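Local coordinates for protein AAA ATPase, central region (Enterococcus faecium, PDB 2QW6) that is the C-terminal domain of a probable ATP-hydrolysing AAA+ ATPase of the MgsA family, in which this helical region probably mediates self-association into tetramers, at residues S28-A33 against D97-P102; A32-L37 against P90-V95. All coordinates share one frame; numbering follows the deposited sequence.

Contact 1: S28-A33 against D97-P102; sequences SDVDAA and DLCLSP
Cys99, in the last turn of helix 88-100, points its sulfur at the first turn of helix 30-43, where it meets Val30 and Ala33. With SG turned beside its own backbone N (chi1 -79°), the sulfur reaches the backbone of Val30, 3.8 Å from Val30 N, while Ala33 CB closes in on the same SG at 3.9 Å. On another side of the cysteine, Val30 CG2 packs onto Cys99 CB at 3.6 Å. This is the tight part of the contact; apart from the approach of the sulfur to the Val30 backbone, the side chains meet here through apolar atoms and the cysteine sulfur. Toward solvent the packing thins out: Leu100 starts away from the partner helix but bends its CD1 back to within 3.8 Å of Val30 CG2, the two side chains crossing at a slant on an exposed border. At the loop end, Ser28 comes up to the outer end of the Cys99 carbonyl, its CB 3.2 Å from Cys99 O. Its CA makes a C-H...O contact with the same oxygen, bent to 122° at the hydrogen, and its OG is hydrogen-bonded to Lys103, which also takes hold of the carbonyl of Leu98. Ser28, with positive phi, is the C-prime residue of a Schellman motif that ends helix 17-26, and Asp29 at the N-cap position leads directly into helix 30-43: a tight helix-to-helix turn packed on a helix C-terminus in an all-helical domain.

Contact 2: A32-L37 against P90-V95; sequences AALHYL and PLADVV
Helix segments 32-37 and 90-95 run nearly antiparallel, at 156° between their N-to-C directions, with axes 10.2 Å apart at closest approach, and Leu37 of the first reaches across to Leu91, Ala92 and Val95 of the second. This is an antiparallel helix pair in the core of an all-helical bundle, with no hydrogen bond between the two segments. CG of Leu37 stands anti to the backbone N (chi1 175°), which carries the branched end straight at the other helix, where its two methyls divide the work. CD2 settles on the backbone at the start of Ala92, 3.5 Å from Ala92 N, and also meets Val95 CG1 at 3.6 Å; CD1 goes to Leu91 CB, the two leucine side chains lying at about a right angle. Leu34, one turn earlier, leaves its helix to the flank of the pair, but its CD2 turns in to touch Val95 CG1 at 3.7 Å and Ala92 CB at 4.0 Å. Val95 CG1 is thus shared by two leucines from successive turns, and the small Ala92 permits both of their CD2 methyls to come close to its helix. Other helices complete the surroundings: Ile49 of helix 46-59 packs on both Leu37 and Leu91, and Ala79 of helix 66-82 touches Leu91. On another side of helix 88-100, Tyr58 of a second subunit packs on Pro90 and Asp93. Val95 chi1, measured to CG1, is 32°, well off a staggered value, which leaves CG2 roughly anti to the backbone N, and this CG2 presses on the first helix, 3.4 Å from Ala33 CB, tighter than usual for two carbons.

In the fold
Contacts 1 and 2 are successive sections of one interface, between helix 30-43 and helix 88-100, with centres about 8 Å apart. Because the helices are nearly antiparallel, the order reverses: going forward along the first helix from 28-33 to 32-37 means going back along the second from 97-102 to 90-95. Ala33 belongs to both and joins them. Contact 2 lies deeper, about 5 Å from the chain centre, whereas contact 1, about 9 Å from it, is partly exposed at the bundle's end. Helices 46-59 and 66-82 come between in sequence, so the pairing brings the first part of the MgsA C-terminal family region against its last helix.

Contact 1: S28-A33 against D97-P102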
loop_
_atom_site.group_PDB
_atom_site.type_symbol
_atom_site.label_atom_id
_atom_site.label_comp_id
_atom_site.label_asym_id
_atom_site.label_seq_id
_atom_site.Cartn_x
_atom_site.Cartn_y
_atom_site.Cartn_z
ATOM N N SER D 28 -15.129 -16.928 -10.747
ATOM C CA SER D 28 -15.469 -15.600 -11.318
ATOM C C SER D 28 -16.943 -15.231 -11.232
ATOM O O SER D 28 -17.448 -14.433 -12.032
ATOM C CB SER D 28 -14.982 -15.441 -12.773
ATOM O OG SER D 28 -13.618 -15.816 -12.930
ATOM N N ASP D 29 -17.621 -15.786 -10.233
ATOM C CA ASP D 29 -19.049 -15.563 -10.059
ATOM C C ASP D 29 -19.335 -14.449 -9.056
ATOM O O ASP D 29 -19.469 -14.692 -7.863
ATOM C CB ASP D 29 -19.715 -16.873 -9.641
ATOM C CG ASP D 29 -21.227 -16.766 -9.538
ATOM O OD1 ASP D 29 -21.802 -15.741 -9.939
ATOM O OD2 ASP D 29 -21.845 -17.726 -9.038
ATOM N N VAL D 30 -19.414 -13.228 -9.559
ATOM C CA VAL D 30 -19.775 -12.049 -8.772
ATOM C C VAL D 30 -20.995 -12.218 -7.828
ATOM O O VAL D 30 -20.898 -11.951 -6.637
ATOM C CB VAL D 30 -20.011 -10.847 -9.726
ATOM C CG1 VAL D 30 -20.597 -9.647 -8.990
ATOM C CG2 VAL D 30 -18.714 -10.475 -10.431
ATOM N N ASP D 31 -22.140 -12.641 -8.360
ATOM C CA ASP D 31 -23.382 -12.737 -7.567
ATOM C C ASP D 31 -23.270 -13.700 -6.396
ATOM O O ASP D 31 -23.682 -13.368 -5.284
ATOM C CB ASP D 31 -24.593 -13.148 -8.438
ATOM C CG ASP D 31 -24.913 -12.140 -9.536
ATOM O OD1 ASP D 31 -24.711 -10.894 -9.347
ATOM O OD2 ASP D 31 -25.380 -12.608 -10.595
ATOM N N ALA D 32 -22.749 -14.896 -6.644
ATOM C CA ALA D 32 -22.530 -15.862 -5.566
ATOM C C ALA D 32 -21.573 -15.323 -4.516
ATOM O O ALA D 32 -21.823 -15.490 -3.341
ATOM C CB ALA D 32 -22.009 -17.200 -6.094
ATOM N N ALA D 33 -20.486 -14.688 -4.947
ATOM C CA ALA D 33 -19.450 -14.222 -4.019
ATOM C C ALA D 33 -20.009 -13.142 -3.119
ATOM O O ALA D 33 -19.753 -13.164 -1.938
ATOM C CB ALA D 33 -18.245 -13.715 -4.765
ATOM N N ASP D 97 -13.571 -7.002 -7.799
ATOM C CA ASP D 97 -12.284 -6.853 -8.487
ATOM C C ASP D 97 -11.657 -8.223 -8.737
ATOM O O ASP D 97 -11.235 -8.518 -9.851
ATOM C CB ASP D 97 -11.372 -5.904 -7.693
ATOM C CG ASP D 97 -9.983 -5.688 -8.340
ATOM O OD1 ASP D 97 -9.824 -5.861 -9.582
ATOM O OD2 ASP D 97 -9.038 -5.311 -7.569
ATOM N N LEU D 98 -11.654 -9.080 -7.723
ATOM C CA LEU D 98 -11.056 -10.400 -7.848
ATOM C C LEU D 98 -11.857 -11.336 -8.744
ATOM O O LEU D 98 -11.274 -12.204 -9.415
ATOM C CB LEU D 98 -10.841 -11.048 -6.469
ATOM C CG LEU D 98 -9.872 -10.440 -5.424
ATOM C CD1 LEU D 98 -9.909 -11.254 -4.157
ATOM C CD2 LEU D 98 -8.434 -10.361 -5.930
ATOM N N CYS D 99 -13.187 -11.200 -8.726
ATOM C CA CYS D 99 -14.070 -12.006 -9.593
ATOM C C CYS D 99 -13.792 -11.754 -11.079
ATOM O O CYS D 99 -13.565 -12.691 -11.835
ATOM C CB CYS D 99 -15.541 -11.744 -9.280
ATOM S SG CYS D 99 -16.109 -12.613 -7.846
ATOM N N LEU D 100 -13.779 -10.484 -11.468
ATOM C CA LEU D 100 -13.531 -10.083 -12.853
ATOM C C LEU D 100 -12.093 -10.314 -13.317
ATOM O O LEU D 100 -11.857 -10.767 -14.436
ATOM C CB LEU D 100 -13.910 -8.613 -13.041
ATOM C CG LEU D 100 -15.336 -8.320 -13.519
ATOM C CD1 LEU D 100 -16.347 -9.400 -13.178
ATOM C CD2 LEU D 100 -15.768 -6.940 -13.004
ATOM N N SER D 101 -11.141 -10.001 -12.447
ATOM C CA SER D 101 -9.732 -10.161 -12.733
ATOM C C SER D 101 -9.349 -11.475 -13.447
ATOM O O SER D 101 -9.922 -12.546 -13.181
ATOM C CB SER D 101 -8.924 -10.001 -11.440
ATOM O OG SER D 101 -7.635 -10.555 -11.586
ATOM N N PRO D 102 -8.392 -11.381 -14.390
ATOM C CA PRO D 102 -7.754 -12.562 -14.966
ATOM C C PRO D 102 -7.154 -13.420 -13.864
ATOM O O PRO D 102 -6.765 -12.885 -12.804
ATOM C CB PRO D 102 -6.627 -11.968 -15.815
ATOM C CG PRO D 102 -7.101 -10.596 -16.165
ATOM C CD PRO D 102 -7.899 -10.124 -14.994
#

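Contact 2: A32-L37 against P90-V95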
loop_
_atom_site.group_PDB
_atom_site.type_symbol
_atom_site.label_atom_id
_atom_site.label_comp_id
_atom_site.label_asym_id
_atom_site.label_seq_id
_atom_site.Cartn_x
_atom_site.Cartn_y
_atom_site.Cartn_z
ATOM N N ALA D 32 -22.749 -14.896 -6.644
ATOM C CA ALA D 32 -22.530 -15.862 -5.566
ATOM C C ALA D 32 -21.573 -15.323 -4.516
ATOM O O ALA D 32 -21.823 -15.490 -3.341
ATOM C CB ALA D 32 -22.009 -17.200 -6.094
ATOM N N ALA D 33 -20.486 -14.688 -4.947
ATOM C CA ALA D 33 -19.450 -14.222 -4.019
ATOM C C ALA D 33 -20.009 -13.142 -3.119
ATOM O O ALA D 33 -19.753 -13.164 -1.938
ATOM C CB ALA D 33 -18.245 -13.715 -4.765
ATOM N N LEU D 34 -20.793 -12.221 -3.691
ATOM C CA LEU D 34 -21.468 -11.180 -2.926
ATOM C C LEU D 34 -22.605 -11.707 -2.093
ATOM O O LEU D 34 -22.867 -11.156 -1.035
ATOM C CB LEU D 34 -21.989 -10.062 -3.828
ATOM C CG LEU D 34 -20.962 -9.241 -4.612
ATOM C CD1 LEU D 34 -21.671 -8.366 -5.699
ATOM C CD2 LEU D 34 -20.112 -8.379 -3.648
ATOM N N HIS D 35 -23.284 -12.759 -2.554
ATOM C CA HIS D 35 -24.256 -13.475 -1.709
ATOM C C HIS D 35 -23.589 -13.910 -0.418
ATOM O O HIS D 35 -24.082 -13.610 0.643
ATOM C CB HIS D 35 -24.849 -14.712 -2.423
ATOM C CG HIS D 35 -25.553 -15.665 -1.497
ATOM N ND1 HIS D 35 -26.828 -15.437 -1.019
ATOM C CD2 HIS D 35 -25.150 -16.833 -0.950
ATOM C CE1 HIS D 35 -27.175 -16.420 -0.207
ATOM N NE2 HIS D 35 -26.183 -17.291 -0.163
ATOM N N TYR D 36 -22.458 -14.606 -0.545
ATOM C CA TYR D 36 -21.682 -15.141 0.572
ATOM C C TYR D 36 -21.044 -14.075 1.448
ATOM O O TYR D 36 -21.081 -14.189 2.676
ATOM C CB TYR D 36 -20.585 -16.079 0.051
ATOM C CG TYR D 36 -21.094 -17.432 -0.398
ATOM C CD1 TYR D 36 -21.728 -18.287 0.510
ATOM C CD2 TYR D 36 -20.914 -17.877 -1.718
ATOM C CE1 TYR D 36 -22.195 -19.536 0.116
ATOM C CE2 TYR D 36 -21.379 -19.154 -2.132
ATOM C CZ TYR D 36 -22.021 -19.953 -1.209
ATOM O OH TYR D 36 -22.471 -21.196 -1.566
ATOM N N LEU D 37 -20.460 -13.050 0.824
ATOM C CA LEU D 37 -19.851 -11.961 1.576
ATOM C C LEU D 37 -20.861 -11.342 2.542
ATOM O O LEU D 37 -20.553 -11.190 3.724
ATOM C CB LEU D 37 -19.271 -10.867 0.651
ATOM C CG LEU D 37 -18.716 -9.626 1.353
ATOM C CD1 LEU D 37 -17.409 -9.937 2.092
ATOM C CD2 LEU D 37 -18.499 -8.530 0.332
ATOM N N PRO D 90 -15.210 -1.637 1.265
ATOM C CA PRO D 90 -13.994 -2.136 0.604
ATOM C C PRO D 90 -14.038 -3.631 0.261
ATOM O O PRO D 90 -13.522 -4.035 -0.766
ATOM C CB PRO D 90 -12.898 -1.890 1.645
ATOM C CG PRO D 90 -13.606 -1.754 2.953
ATOM C CD PRO D 90 -14.902 -1.057 2.589
ATOM N N LEU D 91 -14.636 -4.437 1.118
ATOM C CA LEU D 91 -14.695 -5.887 0.907
ATOM C C LEU D 91 -15.465 -6.265 -0.365
ATOM O O LEU D 91 -14.973 -7.055 -1.176
ATOM C CB LEU D 91 -15.317 -6.569 2.133
ATOM C CG LEU D 91 -14.469 -6.508 3.401
ATOM C CD1 LEU D 91 -15.169 -7.222 4.545
ATOM C CD2 LEU D 91 -13.089 -7.087 3.161
ATOM N N ALA D 92 -16.656 -5.681 -0.525
ATOM C CA ALA D 92 -17.423 -5.834 -1.765
ATOM C C ALA D 92 -16.650 -5.371 -2.975
ATOM O O ALA D 92 -16.658 -6.057 -3.991
ATOM C CB ALA D 92 -18.797 -5.124 -1.690
ATOM N N ASP D 93 -15.959 -4.234 -2.887
ATOM C CA ASP D 93 -15.244 -3.773 -4.066
ATOM C C ASP D 93 -14.224 -4.791 -4.478
ATOM O O ASP D 93 -14.078 -5.047 -5.671
ATOM C CB ASP D 93 -14.564 -2.407 -3.933
ATOM C CG ASP D 93 -13.818 -2.011 -5.234
ATOM O OD1 ASP D 93 -14.410 -2.222 -6.331
ATOM O OD2 ASP D 93 -12.648 -1.535 -5.203
ATOM N N VAL D 94 -13.532 -5.381 -3.507
ATOM C CA VAL D 94 -12.443 -6.296 -3.832
ATOM C C VAL D 94 -12.941 -7.640 -4.310
ATOM O O VAL D 94 -12.371 -8.186 -5.257
ATOM C CB VAL D 94 -11.442 -6.487 -2.683
ATOM C CG1 VAL D 94 -10.247 -7.330 -3.149
ATOM C CG2 VAL D 94 -10.920 -5.176 -2.293
ATOM N N VAL D 95 -13.986 -8.175 -3.670
ATOM C CA VAL D 95 -14.566 -9.415 -4.173
ATOM C C VAL D 95 -14.906 -9.237 -5.647
ATOM O O VAL D 95 -14.585 -10.107 -6.450
ATOM C CB VAL D 95 -15.759 -9.991 -3.339
ATOM C CG1 VAL D 95 -16.547 -8.953 -2.709
ATOM C CG2 VAL D 95 -16.665 -10.812 -4.207
#